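Local atomic coordinates of orotidine 5'-phosphate decarboxylase (Streptomyces avermitilis, PDB entry 3V75), a protein that probably catalyses the decarboxylation of orotidine 5'-phosphate to UMP, the last step of de novo UMP biosynthesis. Residues Ser143-Tyr154 / Gly168-Leu176. Residues are numbered along the deposited sequence; the frame is centred on the assembly and turned at random.
Sequences SDALTVSPYLGY and GAGLFVLAL
V148 and V173 pair across parallel strands 145-148 and 170-176; their side chains cross obliquely on one face of the sheet. Five backbone hydrogen bonds join the segments. F172 sits at the centre: its N donates to L146 O and its O accepts from V148 N. The last bond, L174 N to V148 O (3.0 Å), lies nearly in line with the C=O. L146 N to G170 O (3.2 Å) is the most bent of the five, with 141° at the hydrogen.

Side chains pack closest toward the C-terminal ends of the strands, although the backbones spread there. V148 CG2 touches V173 CG2 at 3.8 Å. V173 CG1 stands anti to the backbone N (chi1 179°) and meets P150 CG at 3.6 Å. P150 CG also lies 3.5 Å from L174 O. L174 CD1 lies against S149 OG and CB. Opposite V148 and V173, the face of A145, T147 and F172 has fewer close side-chain contacts. There A145 CB meets the F172 ring obliquely, 3.9 Å from CE1, and G170 adds no side chain beside A145. Every touching residue is buried, with no solvent side.

T147 OG1 is held by D117 and by K119 N; K119 is the predicted proton donor. Y151 OH hydrogen-bonds A175 O of the second subunit, and L152 O accepts from its N179 ND2. The strands are the fourth and fifth of the eight-stranded TIM barrel, joined through helix 158-167 as a beta-alpha-beta unit. Strand 113-120 flanks 145-148, strand 217-221 flanks 170-176, and helix 196-207 packs on P150 and Y154.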
loop_
_atom_site.group_PDB
_atom_site.type_symbol
_atom_site.label_atom_id
_atom_site.label_comp_id
_atom_site.label_asym_id
_atom_site.label_seq_id
_atom_site.Cartn_x
_atom_site.Cartn_y
_atom_site.Cartn_z
ATOM N N SER A 143 8.257 13.367 1.594
ATOM C CA SER A 143 7.073 13.963 2.203
ATOM C C SER A 143 7.315 14.113 3.707
ATOM O O SER A 143 8.154 13.420 4.290
ATOM C CB SER A 143 5.850 13.064 1.944
ATOM O OG SER A 143 5.618 12.910 0.542
ATOM N N ASP A 144 6.563 15.002 4.355
ATOM C CA ASP A 144 6.745 15.213 5.786
ATOM C C ASP A 144 6.185 14.072 6.619
ATOM O O ASP A 144 6.606 13.858 7.756
ATOM C CB ASP A 144 6.082 16.531 6.170
ATOM C CG ASP A 144 6.751 17.671 5.488
ATOM O OD1 ASP A 144 7.907 17.980 5.880
ATOM O OD2 ASP A 144 6.187 18.231 4.503
ATOM N N ALA A 145 5.232 13.330 6.067
ATOM C CA ALA A 145 4.758 12.111 6.717
ATOM C C ALA A 145 4.182 11.154 5.698
ATOM O O ALA A 145 3.901 11.547 4.559
ATOM C CB ALA A 145 3.712 12.432 7.816
ATOM N N LEU A 146 3.983 9.900 6.113
ATOM C CA LEU A 146 3.478 8.863 5.224
ATOM C C LEU A 146 2.407 8.103 5.960
ATOM O O LEU A 146 2.603 7.736 7.126
ATOM C CB LEU A 146 4.629 7.902 4.877
ATOM C CG LEU A 146 4.272 6.682 4.039
ATOM C CD1 LEU A 146 3.768 7.029 2.615
ATOM C CD2 LEU A 146 5.504 5.691 4.011
ATOM N N THR A 147 1.282 7.822 5.303
ATOM C CA THR A 147 0.306 6.912 5.902
ATOM C C THR A 147 0.763 5.468 5.641
ATOM O O THR A 147 1.201 5.111 4.521
ATOM C CB THR A 147 -1.150 7.112 5.363
ATOM O OG1 THR A 147 -1.160 6.870 3.952
ATOM C CG2 THR A 147 -1.659 8.560 5.653
ATOM N N VAL A 148 0.615 4.636 6.676
ATOM C CA VAL A 148 1.027 3.220 6.612
ATOM C C VAL A 148 -0.026 2.325 7.213
ATOM O O VAL A 148 -0.771 2.723 8.129
ATOM C CB VAL A 148 2.397 2.964 7.317
ATOM C CG1 VAL A 148 3.511 3.732 6.595
ATOM C CG2 VAL A 148 2.352 3.391 8.803
ATOM N N SER A 149 -0.098 1.108 6.697
ATOM C CA SER A 149 -1.103 0.146 7.138
ATOM C C SER A 149 -0.349 -0.876 8.023
ATOM O O SER A 149 0.782 -1.277 7.693
ATOM C CB SER A 149 -1.723 -0.462 5.872
ATOM O OG SER A 149 -2.815 -1.349 6.110
ATOM N N PRO A 150 -0.888 -1.224 9.191
ATOM C CA PRO A 150 -0.152 -2.137 10.083
ATOM C C PRO A 150 -0.689 -3.558 10.058
ATOM O O PRO A 150 -0.536 -4.230 11.097
ATOM C CB PRO A 150 -0.366 -1.510 11.437
ATOM C CG PRO A 150 -1.836 -1.000 11.337
ATOM C CD PRO A 150 -1.969 -0.506 9.902
ATOM N N TYR A 151 -1.236 -4.056 8.959
ATOM C CA TYR A 151 -1.755 -5.419 8.918
ATOM C C TYR A 151 -0.660 -6.459 9.281
ATOM O O TYR A 151 -0.943 -7.526 9.836
ATOM C CB TYR A 151 -2.412 -5.761 7.544
ATOM C CG TYR A 151 -3.075 -7.104 7.498
ATOM C CD1 TYR A 151 -4.420 -7.296 7.990
ATOM C CD2 TYR A 151 -2.421 -8.241 7.031
ATOM C CE1 TYR A 151 -5.024 -8.545 7.968
ATOM C CE2 TYR A 151 -3.010 -9.501 7.029
ATOM C CZ TYR A 151 -4.387 -9.668 7.477
ATOM O OH TYR A 151 -4.937 -10.946 7.505
ATOM N N LEU A 152 0.587 -6.145 8.914
ATOM C CA LEU A 152 1.702 -7.075 9.157
ATOM C C LEU A 152 2.293 -6.900 10.570
ATOM O O LEU A 152 3.236 -7.619 10.948
ATOM C CB LEU A 152 2.770 -6.906 8.068
ATOM C CG LEU A 152 2.213 -7.117 6.667
ATOM C CD1 LEU A 152 3.239 -6.741 5.600
ATOM C CD2 LEU A 152 1.802 -8.571 6.458
ATOM N N GLY A 153 1.711 -5.998 11.368
ATOM C CA GLY A 153 2.073 -5.827 12.761
ATOM C C GLY A 153 2.833 -4.528 12.970
ATOM O O GLY A 153 3.605 -4.117 12.105
ATOM N N TYR A 154 2.639 -3.887 14.116
ATOM C CA TYR A 154 3.300 -2.604 14.365
ATOM C C TYR A 154 4.847 -2.706 14.193
ATOM O O TYR A 154 5.490 -1.812 13.619
ATOM C CB TYR A 154 2.924 -2.050 15.747
ATOM C CG TYR A 154 3.503 -0.672 15.976
ATOM C CD1 TYR A 154 2.816 0.467 15.524
ATOM C CD2 TYR A 154 4.744 -0.502 16.585
ATOM C CE1 TYR A 154 3.343 1.733 15.704
ATOM C CE2 TYR A 154 5.286 0.763 16.769
ATOM C CZ TYR A 154 4.575 1.872 16.325
ATOM O OH TYR A 154 5.068 3.149 16.497
ATOM N N GLY A 168 13.286 13.761 10.321
ATOM C CA GLY A 168 12.355 14.750 10.872
ATOM C C GLY A 168 10.968 14.606 10.232
ATOM O O GLY A 168 10.148 15.558 10.281
ATOM N N ALA A 169 10.663 13.414 9.708
ATOM C CA ALA A 169 9.355 13.084 9.135
ATOM C C ALA A 169 8.524 12.311 10.143
ATOM O O ALA A 169 8.998 11.968 11.243
ATOM C CB ALA A 169 9.519 12.271 7.851
ATOM N N GLY A 170 7.268 12.044 9.794
ATOM C CA GLY A 170 6.375 11.296 10.672
ATOM C C GLY A 170 5.643 10.192 9.920
ATOM O O GLY A 170 5.809 10.011 8.701
ATOM N N LEU A 171 4.832 9.449 10.660
ATOM C CA LEU A 171 3.955 8.440 10.072
ATOM C C LEU A 171 2.541 8.663 10.595
ATOM O O LEU A 171 2.370 9.205 11.697
ATOM C CB LEU A 171 4.364 7.009 10.469
ATOM C CG LEU A 171 5.787 6.571 10.072
ATOM C CD1 LEU A 171 6.053 5.139 10.640
ATOM C CD2 LEU A 171 6.019 6.594 8.577
ATOM N N PHE A 172 1.549 8.226 9.810
ATOM C CA PHE A 172 0.184 8.045 10.320
ATOM C C PHE A 172 -0.190 6.606 10.093
ATOM O O PHE A 172 -0.308 6.141 8.947
ATOM C CB PHE A 172 -0.793 8.964 9.600
ATOM C CG PHE A 172 -0.648 10.429 10.006
ATOM C CD1 PHE A 172 0.180 11.291 9.279
ATOM C CD2 PHE A 172 -1.316 10.933 11.139
ATOM C CE1 PHE A 172 0.316 12.623 9.660
ATOM C CE2 PHE A 172 -1.175 12.252 11.509
ATOM C CZ PHE A 172 -0.366 13.099 10.773
ATOM N N VAL A 173 -0.358 5.884 11.195
ATOM C CA VAL A 173 -0.702 4.468 11.144
ATOM C C VAL A 173 -2.203 4.323 11.123
ATOM O O VAL A 173 -2.876 4.910 11.966
ATOM C CB VAL A 173 -0.108 3.723 12.385
ATOM C CG1 VAL A 173 -0.480 2.233 12.343
ATOM C CG2 VAL A 173 1.437 3.918 12.409
ATOM N N LEU A 174 -2.743 3.536 10.191
ATOM C CA LEU A 174 -4.191 3.310 10.190
ATOM C C LEU A 174 -4.617 2.712 11.519
ATOM O O LEU A 174 -4.043 1.707 11.963
ATOM C CB LEU A 174 -4.588 2.338 9.091
ATOM C CG LEU A 174 -4.188 2.698 7.665
ATOM C CD1 LEU A 174 -4.635 1.644 6.681
ATOM C CD2 LEU A 174 -4.765 4.090 7.268
ATOM N N ALA A 175 -5.609 3.316 12.178
ATOM C CA ALA A 175 -6.094 2.770 13.442
ATOM C C ALA A 175 -7.594 2.482 13.392
ATOM O O ALA A 175 -8.027 1.351 13.554
ATOM C CB ALA A 175 -5.748 3.701 14.609
ATOM N N LEU A 176 -8.388 3.527 13.150
ATOM C CA LEU A 176 -9.855 3.444 13.189
ATOM C C LEU A 176 -10.404 4.187 11.970
ATOM O O LEU A 176 -10.213 5.401 11.837
ATOM C CB LEU A 176 -10.353 4.113 14.458
ATOM C CG LEU A 176 -10.055 3.302 15.722
ATOM C CD1 LEU A 176 -10.159 4.156 16.965
ATOM C CD2 LEU A 176 -11.002 2.070 15.802
#